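Local coordinates for aldehyde dehydrogenase family protein (Pseudomonas syringae pv. tomato, PDB 6X9L), which probably oxidises long-chain aliphatic aldehydes such as octanal with NAD+ as the electron acceptor, as a member of the aldehyde dehydrogenase family, at residues G23-P28 / S190-A195; L102-A107 / F284-Q289; R124-L129 / K168-I173; M230-G235 / E474-T479. The protein carries 1 engineered substitution. All coordinates share one frame; numbering follows the deposited sequence.

Contact 1: residues G23-P28 / S190-A195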
loop_
_atom_site.group_PDB
_atom_site.type_symbol
_atom_site.label_atom_id
_atom_site.label_comp_id
_atom_site.label_asym_id
_atom_site.label_seq_id
_atom_site.Cartn_x
_atom_site.Cartn_y
_atom_site.Cartn_z
ATOM N N GLY A 23 -14.571 21.957 -14.093
ATOM C CA GLY A 23 -14.313 23.372 -14.253
ATOM C C GLY A 23 -15.485 24.288 -13.982
ATOM O O GLY A 23 -15.343 25.506 -14.131
ATOM N N HIS A 24 -16.634 23.756 -13.584
ATOM C CA HIS A 24 -17.822 24.566 -13.375
ATOM C C HIS A 24 -18.547 24.042 -12.150
ATOM O O HIS A 24 -18.313 22.918 -11.709
ATOM C CB HIS A 24 -18.772 24.538 -14.593
ATOM C CG HIS A 24 -18.068 24.562 -15.912
ATOM N ND1 HIS A 24 -17.508 23.434 -16.475
ATOM C CD2 HIS A 24 -17.843 25.573 -16.788
ATOM C CE1 HIS A 24 -16.966 23.751 -17.642
ATOM N NE2 HIS A 24 -17.157 25.041 -17.855
ATOM N N TRP A 25 -19.432 24.877 -11.606
ATOM C CA TRP A 25 -20.395 24.478 -10.587
ATOM C C TRP A 25 -21.651 23.965 -11.274
ATOM O O TRP A 25 -22.285 24.695 -12.050
ATOM C CB TRP A 25 -20.743 25.652 -9.681
ATOM C CG TRP A 25 -19.598 26.138 -8.915
ATOM C CD1 TRP A 25 -18.811 27.202 -9.208
ATOM C CD2 TRP A 25 -19.087 25.575 -7.708
ATOM N NE1 TRP A 25 -17.840 27.348 -8.258
ATOM C CE2 TRP A 25 -17.982 26.356 -7.323
ATOM C CE3 TRP A 25 -19.456 24.481 -6.914
ATOM C CZ2 TRP A 25 -17.226 26.076 -6.181
ATOM C CZ3 TRP A 25 -18.702 24.201 -5.774
ATOM C CH2 TRP A 25 -17.598 24.997 -5.423
ATOM N N SER A 26 -22.016 22.722 -10.992
ATOM C CA SER A 26 -23.165 22.107 -11.628
ATOM C C SER A 26 -24.163 21.653 -10.578
ATOM O O SER A 26 -23.810 21.397 -9.423
ATOM C CB SER A 26 -22.747 20.929 -12.500
ATOM O OG SER A 26 -21.373 20.678 -12.332
ATOM N N ALA A 27 -25.414 21.577 -10.995
ATOM C CA ALA A 27 -26.468 21.127 -10.110
ATOM C C ALA A 27 -26.172 19.705 -9.641
ATOM O O ALA A 27 -25.621 18.907 -10.401
ATOM C CB ALA A 27 -27.819 21.184 -10.833
ATOM N N PRO A 28 -26.495 19.362 -8.398
ATOM C CA PRO A 28 -26.522 17.948 -8.023
ATOM C C PRO A 28 -27.676 17.238 -8.708
ATOM O O PRO A 28 -28.698 17.842 -9.056
ATOM C CB PRO A 28 -26.716 17.982 -6.506
ATOM C CG PRO A 28 -27.379 19.282 -6.262
ATOM C CD PRO A 28 -26.789 20.233 -7.250
ATOM N N SER A 190 -15.352 25.423 4.014
ATOM C CA SER A 190 -14.007 25.820 3.623
ATOM C C SER A 190 -13.577 25.096 2.359
ATOM O O SER A 190 -12.909 25.679 1.496
ATOM C CB SER A 190 -13.024 25.577 4.778
ATOM O OG SER A 190 -12.961 24.216 5.199
ATOM N N ALA A 191 -13.985 23.836 2.208
ATOM C CA ALA A 191 -13.784 23.147 0.940
ATOM C C ALA A 191 -14.446 23.913 -0.211
ATOM O O ALA A 191 -13.873 24.026 -1.300
ATOM C CB ALA A 191 -14.317 21.713 1.040
ATOM N N LEU A 192 -15.646 24.464 0.020
ATOM C CA LEU A 192 -16.299 25.268 -1.011
ATOM C C LEU A 192 -15.431 26.443 -1.442
ATOM O O LEU A 192 -15.312 26.721 -2.637
ATOM C CB LEU A 192 -17.657 25.766 -0.520
ATOM C CG LEU A 192 -18.825 24.782 -0.514
ATOM C CD1 LEU A 192 -20.063 25.481 0.020
ATOM C CD2 LEU A 192 -19.075 24.212 -1.902
ATOM N N LEU A 193 -14.826 27.153 -0.482
ATOM C CA LEU A 193 -13.895 28.238 -0.810
ATOM C C LEU A 193 -12.657 27.718 -1.526
ATOM O O LEU A 193 -12.142 28.364 -2.446
ATOM C CB LEU A 193 -13.466 28.976 0.458
ATOM C CG LEU A 193 -14.514 29.833 1.141
ATOM C CD1 LEU A 193 -13.926 30.458 2.416
ATOM C CD2 LEU A 193 -14.968 30.882 0.174
ATOM N N PHE A 194 -12.148 26.563 -1.097
ATOM C CA PHE A 194 -10.946 26.002 -1.708
ATOM C C PHE A 194 -11.162 25.646 -3.178
ATOM O O PHE A 194 -10.284 25.888 -4.015
ATOM C CB PHE A 194 -10.495 24.772 -0.930
ATOM C CG PHE A 194 -9.373 24.034 -1.588
ATOM C CD1 PHE A 194 -8.071 24.507 -1.502
ATOM C CD2 PHE A 194 -9.623 22.879 -2.311
ATOM C CE1 PHE A 194 -7.048 23.828 -2.106
ATOM C CE2 PHE A 194 -8.603 22.194 -2.923
ATOM C CZ PHE A 194 -7.316 22.659 -2.824
ATOM N N ALA A 195 -12.308 25.045 -3.510
ATOM C CA ALA A 195 -12.607 24.738 -4.907
ATOM C C ALA A 195 -12.624 26.011 -5.745
ATOM O O ALA A 195 -12.013 26.071 -6.820
ATOM C CB ALA A 195 -13.942 24.003 -5.021
#
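Trp25 sits in the extended strand 24-26 and faces the helix carrying Leu192 and Ala195, with no hydrogen bond running between the two backbones. Its CB points toward the helix, and CG stands beside the backbone N (chi1 -64°), which sends the six-membered end of the indole outward to the helix surface. There the ring reaches two residues three positions apart. CH2 lies 3.8 Å from Ala195 CB, the small methyl lying obliquely to the ring. Beside it, one branch of Leu192 swings in, its CD2 3.9 Å from Trp25 CZ3 and equally near CH2. The contact is thus carried by the benzo-ring atoms CZ2, CZ3 and CH2 of one indole. Its polar end is also held, because NE1 donates to Gln196 OE1 on the same helix, and Tyr20 meets the indole edge-to-face within the hairpin. Behind Ala195, the helix rests on strand 208-210 through Phe208 and Leu210. An N-terminal beta hairpin, 19-21 with 24-26, is in this way laid over the connecting helix of a beta-alpha-beta unit (strand 178-182, helix 188-201, strand 208-210), the repeating element of the Rossmann-like NAD-binding domain in aldehyde dehydrogenases.

Contact 2: residues L102-A107 / F284-Q289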
loop_
_atom_site.group_PDB
_atom_site.type_symbol
_atom_site.label_atom_id
_atom_site.label_comp_id
_atom_site.label_asym_id
_atom_site.label_seq_id
_atom_site.Cartn_x
_atom_site.Cartn_y
_atom_site.Cartn_z
ATOM N N LEU A 102 -16.124 28.950 11.505
ATOM C CA LEU A 102 -17.582 28.884 11.477
ATOM C C LEU A 102 -18.080 27.441 11.465
ATOM O O LEU A 102 -19.019 27.089 12.197
ATOM C CB LEU A 102 -18.122 29.631 10.259
ATOM C CG LEU A 102 -19.648 29.633 10.188
ATOM C CD1 LEU A 102 -20.183 30.479 11.311
ATOM C CD2 LEU A 102 -20.163 30.123 8.830
ATOM N N GLU A 103 -17.443 26.581 10.659
ATOM C CA GLU A 103 -17.998 25.252 10.428
ATOM C C GLU A 103 -17.624 24.272 11.532
ATOM O O GLU A 103 -18.454 23.445 11.913
ATOM C CB GLU A 103 -17.565 24.722 9.064
ATOM C CG GLU A 103 -16.074 24.718 8.865
ATOM C CD GLU A 103 -15.662 24.208 7.493
ATOM O OE1 GLU A 103 -16.556 23.942 6.658
ATOM O OE2 GLU A 103 -14.443 24.057 7.251
ATOM N N MET A 104 -16.395 24.334 12.071
ATOM C CA MET A 104 -16.005 23.354 13.084
ATOM C C MET A 104 -15.481 23.989 14.367
ATOM O O MET A 104 -14.857 23.300 15.183
ATOM C CB MET A 104 -14.967 22.372 12.538
ATOM C CG MET A 104 -13.814 23.006 11.797
ATOM S SD MET A 104 -12.589 23.781 12.846
ATOM C CE MET A 104 -12.072 22.434 13.903
ATOM N N GLY A 105 -15.725 25.278 14.574
ATOM C CA GLY A 105 -15.525 25.858 15.884
ATOM C C GLY A 105 -14.100 26.187 16.286
ATOM O O GLY A 105 -13.882 26.564 17.446
ATOM N N ALA A 106 -13.126 26.083 15.377
ATOM C CA ALA A 106 -11.746 26.428 15.718
ATOM C C ALA A 106 -11.641 27.882 16.165
ATOM O O ALA A 106 -12.073 28.794 15.454
ATOM C CB ALA A 106 -10.827 26.199 14.519
ATOM N N ALA A 107 -11.056 28.093 17.344
ATOM C CA ALA A 107 -10.752 29.444 17.800
ATOM C C ALA A 107 -10.139 30.261 16.664
ATOM O O ALA A 107 -9.145 29.848 16.061
ATOM C CB ALA A 107 -9.798 29.391 18.996
ATOM N N PHE A 284 -4.101 19.025 24.132
ATOM C CA PHE A 284 -5.368 19.739 23.994
ATOM C C PHE A 284 -5.400 20.693 22.800
ATOM O O PHE A 284 -6.375 21.439 22.654
ATOM C CB PHE A 284 -5.696 20.532 25.276
ATOM C CG PHE A 284 -5.945 19.674 26.510
ATOM C CD1 PHE A 284 -6.142 18.301 26.410
ATOM C CD2 PHE A 284 -5.989 20.255 27.770
ATOM C CE1 PHE A 284 -6.369 17.520 27.546
ATOM C CE2 PHE A 284 -6.211 19.479 28.905
ATOM C CZ PHE A 284 -6.412 18.108 28.789
ATOM N N ARG A 285 -4.375 20.697 21.945
ATOM C CA ARG A 285 -4.422 21.518 20.739
ATOM C C ARG A 285 -5.624 21.136 19.880
ATOM O O ARG A 285 -5.947 19.955 19.714
ATOM C CB ARG A 285 -3.121 21.362 19.948
ATOM C CG ARG A 285 -3.046 22.181 18.660
ATOM C CD ARG A 285 -1.727 22.973 18.497
ATOM N NE ARG A 285 -0.529 22.130 18.431
ATOM C CZ ARG A 285 0.410 22.069 19.383
ATOM N NH1 ARG A 285 0.309 22.806 20.491
ATOM N NH2 ARG A 285 1.452 21.263 19.226
ATOM N N ASN A 286 -6.295 22.145 19.333
ATOM C CA ASN A 286 -7.497 21.917 18.537
ATOM C C ASN A 286 -8.532 21.169 19.377
ATOM O O ASN A 286 -9.282 20.323 18.883
ATOM C CB ASN A 286 -7.170 21.166 17.233
ATOM C CG ASN A 286 -8.243 21.360 16.150
ATOM O OD1 ASN A 286 -8.722 22.476 15.912
ATOM N ND2 ASN A 286 -8.619 20.265 15.491
ATOM N N VAL A 287 -8.544 21.488 20.672
ATOM C CA VAL A 287 -9.415 20.925 21.705
ATOM C C VAL A 287 -9.395 19.398 21.623
ATOM O O VAL A 287 -10.437 18.730 21.675
ATOM C CB VAL A 287 -10.835 21.540 21.625
ATOM C CG1 VAL A 287 -11.370 21.498 20.244
ATOM C CG2 VAL A 287 -11.802 20.886 22.607
ATOM N N GLY A 288 -8.190 18.834 21.535
ATOM C CA GLY A 288 -8.032 17.405 21.441
ATOM C C GLY A 288 -8.489 16.767 20.146
ATOM O O GLY A 288 -8.429 15.542 20.036
ATOM N N GLN A 289 -8.951 17.540 19.163
ATOM C CA GLN A 289 -9.506 16.953 17.945
ATOM C C GLN A 289 -8.397 16.801 16.905
ATOM O O GLN A 289 -8.334 17.496 15.892
ATOM C CB GLN A 289 -10.661 17.791 17.431
ATOM C CG GLN A 289 -11.839 17.880 18.397
ATOM C CD GLN A 289 -12.813 18.972 18.006
ATOM O OE1 GLN A 289 -14.022 18.750 17.899
ATOM N NE2 GLN A 289 -12.285 20.162 17.774
HETATM O O HOH W 1 -13.306 22.968 17.297
#
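Met104 and Asn286 meet at about a right angle, the terminal methyl of the first against the amide oxygen of the second. The thioether chain is bent at both chi2 and chi3, which curls CE round until it stands 3.9 Å from Asn286 OD1, a van der Waals approach and not a hydrogen bond. Ala106 CB comes less close to the same oxygen, at 4.5 Å. The Asn286 amide is held by Gln289, each of the two amides bonding to the main chain of the other. Asn286 ND2 gives Gln289 O a 2.8 Å bond, while Gln289 NE2 donates more loosely to Asn286 O at 3.2 Å. That second donor stands 42° above the carbonyl plane, and the backbone N of Gln289 reaches the same oxygen from the opposite face. A water joins the two segments: it donates to Met104 O over 2.6 Å and accepts from Gln289 NE2. Gln289 OE1 takes the N-H of Ala334, so both ends of this amide are fixed. Asn159, of the octanal pocket, accepts from Asn286 ND2 with its backbone O and donates to Gln289 O from its side-chain ND2. The contact therefore joins the C-terminal part of helix 93-104, just before the positive-phi turn at Gly105, to the loop between helix 272-284 and strand 296-300, with Gln115 of helix 108-115 also against Asn286.

Contact 3: residues R124-L129 / K168-I173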
loop_
_atom_site.group_PDB
_atom_site.type_symbol
_atom_site.label_atom_id
_atom_site.label_comp_id
_atom_site.label_asym_id
_atom_site.label_seq_id
_atom_site.Cartn_x
_atom_site.Cartn_y
_atom_site.Cartn_z
ATOM N N ARG A 124 3.078 24.677 -0.776
ATOM C CA ARG A 124 4.400 25.205 -1.084
ATOM C C ARG A 124 5.389 24.069 -1.333
ATOM O O ARG A 124 6.145 24.086 -2.318
ATOM C CB ARG A 124 4.866 26.106 0.052
ATOM C CG ARG A 124 5.911 27.128 -0.338
ATOM C CD ARG A 124 7.231 26.841 0.336
ATOM N NE ARG A 124 7.067 26.502 1.748
ATOM C CZ ARG A 124 7.880 25.681 2.407
ATOM N NH1 ARG A 124 8.907 25.111 1.787
ATOM N NH2 ARG A 124 7.662 25.421 3.686
ATOM N N VAL A 125 5.356 23.050 -0.463
ATOM C CA VAL A 125 6.292 21.928 -0.525
ATOM C C VAL A 125 6.140 21.156 -1.833
ATOM O O VAL A 125 7.135 20.718 -2.434
ATOM C CB VAL A 125 6.087 21.011 0.697
ATOM C CG1 VAL A 125 6.817 19.690 0.520
ATOM C CG2 VAL A 125 6.540 21.712 1.973
ATOM N N ALA A 126 4.899 20.956 -2.285
ATOM C CA ALA A 126 4.685 20.261 -3.551
ATOM C C ALA A 126 5.133 21.106 -4.736
ATOM O O ALA A 126 5.598 20.559 -5.742
ATOM C CB ALA A 126 3.212 19.858 -3.702
ATOM N N ARG A 127 5.038 22.432 -4.627
ATOM C CA ARG A 127 5.550 23.276 -5.691
ATOM C C ARG A 127 7.065 23.145 -5.805
ATOM O O ARG A 127 7.592 22.773 -6.859
ATOM C CB ARG A 127 5.153 24.730 -5.449
ATOM C CG ARG A 127 5.854 25.680 -6.418
ATOM C CD ARG A 127 5.751 27.119 -5.969
ATOM N NE ARG A 127 6.652 27.415 -4.863
ATOM C CZ ARG A 127 6.515 28.476 -4.076
ATOM N NH1 ARG A 127 5.512 29.323 -4.285
ATOM N NH2 ARG A 127 7.374 28.694 -3.083
ATOM N N ASP A 128 7.784 23.471 -4.721
ATOM C CA ASP A 128 9.242 23.435 -4.741
ATOM C C ASP A 128 9.746 22.075 -5.166
ATOM O O ASP A 128 10.836 21.955 -5.738
ATOM C CB ASP A 128 9.806 23.759 -3.357
ATOM C CG ASP A 128 9.380 25.116 -2.845
ATOM O OD1 ASP A 128 9.028 25.994 -3.663
ATOM O OD2 ASP A 128 9.412 25.303 -1.614
ATOM N N LEU A 129 8.966 21.042 -4.873
ATOM C CA LEU A 129 9.410 19.667 -5.042
ATOM C C LEU A 129 9.594 19.322 -6.517
ATOM O O LEU A 129 10.539 18.610 -6.891
ATOM C CB LEU A 129 8.374 18.774 -4.364
ATOM C CG LEU A 129 8.507 17.282 -4.207
ATOM C CD1 LEU A 129 7.762 16.927 -2.951
ATOM C CD2 LEU A 129 7.886 16.636 -5.408
ATOM N N LYS A 168 -3.418 16.142 0.563
ATOM C CA LYS A 168 -3.767 15.179 -0.476
ATOM C C LYS A 168 -3.744 15.811 -1.867
ATOM O O LYS A 168 -3.140 15.252 -2.791
ATOM C CB LYS A 168 -5.137 14.550 -0.183
ATOM C CG LYS A 168 -5.184 13.775 1.132
ATOM C CD LYS A 168 -6.479 13.018 1.283
ATOM C CE LYS A 168 -6.624 12.427 2.652
ATOM N NZ LYS A 168 -5.774 11.227 2.815
ATOM N N VAL A 169 -4.355 16.992 -2.015
ATOM C CA VAL A 169 -4.568 17.563 -3.341
ATOM C C VAL A 169 -3.261 18.073 -3.918
ATOM O O VAL A 169 -2.955 17.836 -5.093
ATOM C CB VAL A 169 -5.631 18.675 -3.294
ATOM C CG1 VAL A 169 -5.622 19.508 -4.591
ATOM C CG2 VAL A 169 -6.996 18.090 -3.068
ATOM N N ALA A 170 -2.471 18.786 -3.116
ATOM C CA ALA A 170 -1.232 19.348 -3.650
ATOM C C ALA A 170 -0.327 18.270 -4.226
ATOM O O ALA A 170 -0.006 18.329 -5.425
ATOM C CB ALA A 170 -0.534 20.166 -2.565
ATOM N N PRO A 171 0.071 17.244 -3.469
ATOM C CA PRO A 171 0.919 16.195 -4.059
ATOM C C PRO A 171 0.265 15.471 -5.229
ATOM O O PRO A 171 0.929 15.231 -6.246
ATOM C CB PRO A 171 1.176 15.261 -2.871
ATOM C CG PRO A 171 -0.027 15.458 -1.999
ATOM C CD PRO A 171 -0.349 16.914 -2.099
ATOM N N ALA A 172 -1.020 15.118 -5.107
ATOM C CA ALA A 172 -1.742 14.450 -6.188
ATOM C C ALA A 172 -1.662 15.243 -7.485
ATOM O O ALA A 172 -1.334 14.699 -8.550
ATOM C CB ALA A 172 -3.198 14.251 -5.780
ATOM N N ILE A 173 -1.983 16.534 -7.411
ATOM C CA ILE A 173 -1.947 17.400 -8.584
ATOM C C ILE A 173 -0.533 17.514 -9.122
ATOM O O ILE A 173 -0.310 17.517 -10.337
ATOM C CB ILE A 173 -2.504 18.783 -8.213
ATOM C CG1 ILE A 173 -3.975 18.673 -7.831
ATOM C CG2 ILE A 173 -2.270 19.755 -9.315
ATOM C CD1 ILE A 173 -4.787 17.907 -8.822
#
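Ala126 and Ala170 press two helices together at a point where the two closest side chains are single methyls. Ala126 CB lies 3.9 Å from Ala170 CB and equally close to Ala170 C, so it rests on the backbone of the second helix as well as on its side chain. The nearest alpha carbons, of Ala126 and Pro171, are just 5.6 Å apart. Pro171 belongs to this tight spot: its ring nitrogen has no hydrogen to give to the preceding turn, the helix is kinked there, and Ala126 CB comes to 4.1 Å from Pro171 N. The far side of helix 117-129 is partly exposed, though His86 and Ile82 of helix 75-91 touch Arg124 and Arg127 respectively. The CB atoms of both arginines point away from the partner, and their chains serve Asp128 in a salt-bridge network. Arg127 grips Asp128 side-on, NE lying 3.0 Å from OD1 and NH2 sharing that oxygen, which lies within 2° of the guanidinium plane. Arg124 NH1 makes a weaker, 3.4 Å bond to Asp128 OD2, and Arg124 NH2 also forms a salt bridge with Glu121. Helix 161-174 is the connector of a beta-alpha-beta crossover between parallel strands 143-155 and 178-182. Helix 117-129 packs on this connector by an alanine-alanine contact, within the Rossmann-like NAD-binding domain.

Contact 4: residues M230-G235 / E474-T479. With NAD (nicotinamide-adenine-dinucleotide), chain D.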
loop_
_atom_site.group_PDB
_atom_site.type_symbol
_atom_site.label_atom_id
_atom_site.label_comp_id
_atom_site.label_asym_id
_atom_site.label_seq_id
_atom_site.Cartn_x
_atom_site.Cartn_y
_atom_site.Cartn_z
ATOM N N MET A 230 -6.943 4.953 -7.454
ATOM C CA MET A 230 -6.411 5.058 -6.114
ATOM C C MET A 230 -7.411 5.824 -5.270
ATOM O O MET A 230 -8.137 6.675 -5.784
ATOM C CB MET A 230 -5.060 5.766 -6.088
ATOM C CG MET A 230 -4.769 6.391 -4.743
ATOM S SD MET A 230 -3.187 7.205 -4.677
ATOM C CE MET A 230 -3.353 7.971 -3.070
ATOM N N ILE A 231 -7.449 5.499 -3.977
ATOM C CA ILE A 231 -8.264 6.204 -2.999
ATOM C C ILE A 231 -7.416 6.455 -1.750
ATOM O O ILE A 231 -6.671 5.578 -1.294
ATOM C CB ILE A 231 -9.571 5.444 -2.639
ATOM C CG1 ILE A 231 -10.444 6.307 -1.719
ATOM C CG2 ILE A 231 -9.281 4.112 -1.944
ATOM C CD1 ILE A 231 -11.925 5.964 -1.762
ATOM N N SER A 232 -7.508 7.674 -1.229
ATOM C CA SER A 232 -6.803 8.089 -0.028
ATOM C C SER A 232 -7.827 8.644 0.954
ATOM O O SER A 232 -8.628 9.518 0.598
ATOM C CB SER A 232 -5.729 9.144 -0.339
ATOM O OG SER A 232 -5.034 9.508 0.840
ATOM N N ILE A 233 -7.817 8.127 2.175
ATOM C CA ILE A 233 -8.784 8.532 3.181
ATOM C C ILE A 233 -8.056 8.862 4.474
ATOM O O ILE A 233 -7.209 8.088 4.940
ATOM C CB ILE A 233 -9.857 7.460 3.451
ATOM C CG1 ILE A 233 -10.771 7.953 4.579
ATOM C CG2 ILE A 233 -9.211 6.102 3.782
ATOM C CD1 ILE A 233 -12.100 7.238 4.696
ATOM N N THR A 234 -8.402 10.018 5.039
ATOM C CA THR A 234 -8.064 10.430 6.392
ATOM C C THR A 234 -9.354 10.462 7.209
ATOM O O THR A 234 -10.230 11.298 6.958
ATOM C CB THR A 234 -7.391 11.792 6.358
ATOM O OG1 THR A 234 -6.155 11.666 5.636
ATOM C CG2 THR A 234 -7.155 12.315 7.766
ATOM N N GLY A 235 -9.473 9.552 8.169
ATOM C CA GLY A 235 -10.701 9.440 8.940
ATOM C C GLY A 235 -10.599 8.379 10.022
ATOM O O GLY A 235 -9.503 8.028 10.479
ATOM N N GLU A 474 5.166 10.621 -3.505
ATOM C CA GLU A 474 5.374 9.337 -4.167
ATOM C C GLU A 474 4.192 8.380 -4.004
ATOM O O GLU A 474 4.073 7.437 -4.791
ATOM C CB GLU A 474 6.675 8.710 -3.667
ATOM C CG GLU A 474 7.910 9.528 -4.083
ATOM C CD GLU A 474 9.235 8.828 -3.815
ATOM O OE1 GLU A 474 9.350 8.106 -2.800
ATOM O OE2 GLU A 474 10.170 9.013 -4.624
ATOM N N GLU A 475 3.297 8.624 -3.037
ATOM C CA GLU A 475 2.073 7.843 -2.938
ATOM C C GLU A 475 1.184 7.989 -4.166
ATOM O O GLU A 475 0.308 7.149 -4.381
ATOM C CB GLU A 475 1.286 8.252 -1.699
ATOM C CG GLU A 475 2.046 8.057 -0.419
ATOM C CD GLU A 475 2.143 6.594 -0.012
ATOM O OE1 GLU A 475 1.268 5.809 -0.432
ATOM O OE2 GLU A 475 3.092 6.241 0.734
ATOM N N TYR A 476 1.381 9.024 -4.977
ATOM C CA TYR A 476 0.567 9.217 -6.167
ATOM C C TYR A 476 1.294 8.847 -7.453
ATOM O O TYR A 476 0.769 9.103 -8.544
ATOM C CB TYR A 476 0.069 10.660 -6.228
ATOM C CG TYR A 476 -0.853 10.981 -5.080
ATOM C CD1 TYR A 476 -2.222 10.759 -5.181
ATOM C CD2 TYR A 476 -0.354 11.461 -3.879
ATOM C CE1 TYR A 476 -3.063 11.029 -4.125
ATOM C CE2 TYR A 476 -1.187 11.744 -2.827
ATOM C CZ TYR A 476 -2.542 11.525 -2.948
ATOM O OH TYR A 476 -3.382 11.808 -1.893
ATOM N N LEU A 477 2.462 8.214 -7.358
ATOM C CA LEU A 477 3.191 7.751 -8.532
ATOM C C LEU A 477 3.212 6.233 -8.598
ATOM O O LEU A 477 3.431 5.566 -7.587
ATOM C CB LEU A 477 4.629 8.278 -8.527
ATOM C CG LEU A 477 4.738 9.802 -8.451
ATOM C CD1 LEU A 477 6.163 10.187 -8.113
ATOM C CD2 LEU A 477 4.259 10.455 -9.751
ATOM N N GLU A 478 2.967 5.694 -9.794
ATOM C CA GLU A 478 3.336 4.319 -10.090
ATOM C C GLU A 478 4.835 4.224 -10.325
ATOM O O GLU A 478 5.555 5.224 -10.365
ATOM C CB GLU A 478 2.600 3.792 -11.312
ATOM C CG GLU A 478 1.202 3.332 -11.034
ATOM C CD GLU A 478 1.141 2.054 -10.201
ATOM O OE1 GLU A 478 0.032 1.479 -10.111
ATOM O OE2 GLU A 478 2.193 1.629 -9.642
ATOM N N THR A 479 5.303 3.000 -10.514
ATOM C CA THR A 479 6.716 2.731 -10.731
ATOM C C THR A 479 6.853 1.808 -11.934
ATOM O O THR A 479 6.217 0.742 -11.990
ATOM C CB THR A 479 7.339 2.126 -9.464
ATOM O OG1 THR A 479 7.444 3.157 -8.478
ATOM C CG2 THR A 479 8.720 1.526 -9.731
HETATM P PA NAD D . -14.765 9.532 9.917
HETATM O O1A NAD D . -13.963 8.283 9.818
HETATM O O2A NAD D . -16.065 9.347 10.599
HETATM O O5B NAD D . -14.984 10.204 8.461
HETATM C C5B NAD D . -13.884 10.554 7.641
HETATM C C4B NAD D . -14.348 10.749 6.190
HETATM O O4B NAD D . -14.868 9.527 5.709
HETATM C C3B NAD D . -15.483 11.753 6.047
HETATM O O3B NAD D . -15.299 12.454 4.825
HETATM C C2B NAD D . -16.733 10.893 5.962
HETATM O O2B NAD D . -17.768 11.489 5.210
HETATM C C1B NAD D . -16.188 9.712 5.209
HETATM N N9A NAD D . -16.881 8.459 5.477
HETATM C C8A NAD D . -17.560 8.069 6.612
HETATM N N7A NAD D . -17.972 6.793 6.412
HETATM C C5A NAD D . -17.567 6.385 5.186
HETATM C C6A NAD D . -17.712 5.196 4.490
HETATM N N6A NAD D . -18.226 4.127 5.097
HETATM N N1A NAD D . -17.152 5.084 3.234
HETATM C C2A NAD D . -16.462 6.133 2.672
HETATM N N3A NAD D . -16.317 7.316 3.366
HETATM C C4A NAD D . -16.870 7.425 4.596
HETATM O O3 NAD D . -13.821 10.665 10.567
HETATM P PN NAD D . -13.973 11.418 11.980
HETATM O O1N NAD D . -13.867 10.430 13.080
HETATM O O2N NAD D . -15.128 12.331 11.931
HETATM O O5D NAD D . -12.567 12.230 11.802
HETATM C C5D NAD D . -11.639 12.243 12.860
HETATM C C4D NAD D . -10.739 11.012 12.737
HETATM O O4D NAD D . -9.793 11.210 11.700
HETATM C C3D NAD D . -9.947 10.796 14.013
HETATM O O3D NAD D . -9.783 9.415 14.218
HETATM C C2D NAD D . -8.602 11.371 13.654
HETATM O O2D NAD D . -7.557 10.831 14.435
HETATM C C1D NAD D . -8.488 10.974 12.185
HETATM N N1N NAD D . -7.437 11.798 11.577
HETATM C C2N NAD D . -6.278 11.205 11.157
HETATM C C3N NAD D . -5.253 11.978 10.627
HETATM C C7N NAD D . -3.958 11.379 10.172
HETATM O O7N NAD D . -3.133 12.192 9.377
HETATM N N7N NAD D . -3.595 10.141 10.517
HETATM C C4N NAD D . -5.406 13.356 10.529
HETATM C C5N NAD D . -6.583 13.946 10.967
HETATM C C6N NAD D . -7.594 13.156 11.503
#
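Met230 reaches Tyr476 with CG anti to its own backbone N (chi1 156°) and the chain extended beyond CG, while the tyrosine ring is placed by a chi1 of -64°. The two side chains cross at about a right angle. SD lies 4.4 Å from the ring centroid and 39° off the ring normal, an oblique Met-aromatic contact, and CE approaches the ring obliquely near CE1 and CZ, 3.6 Å from Tyr476 CZ. The sulfur also lies 3.5 Å from Glu475 O, a carbonyl that accepts a hydrogen bond from Arg253 NH1. Ser232, two residues along the strand, brings OG no nearer than 3.9 Å to Tyr476 OH and is bonded instead to Lys168 NZ. The type I turn 474-477 delivers the ring, whose other neighbours include Lys168, Pro171 and Ala172 of helix 161-174. The end of strand 230-234 meets the cofactor: Thr234 CG2 packs 3.4 Å from C4N of the nicotinamide, Ile233 CD1 is 3.7 Å from O4B of the adenosine ribose, and Gly235 C is 3.4 Å from the phosphate O1A. No hydrogen bond crosses between the segments, so they are probably held together by dispersion and sulfur-aromatic attraction, with the buried polar atoms Ser232 OG and Thr234 OG1 both served by the ammonium group of Lys168.

Contacts 3 and 4 are the most closely coupled, their centres about 13 Å apart: the Lys168 bridge joins them, NZ lying 2.7 Å from Ser232 OG, and Ala172 of contact 3 packs on Tyr476 of contact 4. Contact 1 meets contact 3 where Phe194 CZ lies 4.0 Å from Val169 CG1, and contact 2 through the probable hydrogen bond between Ser190 OG and Glu103 OE2. Contact 4 touches NAD directly. Contact 2 lies near both ligands, its Asn286 side chain about 7 Å from octanal and its Gln289 side chain about 7 Å from NAD, with Arg285 touching octanal. Contacts 1 and 3 lie farther out, the side chains of Leu192 and Pro171 being about 14 and 12 Å from NAD.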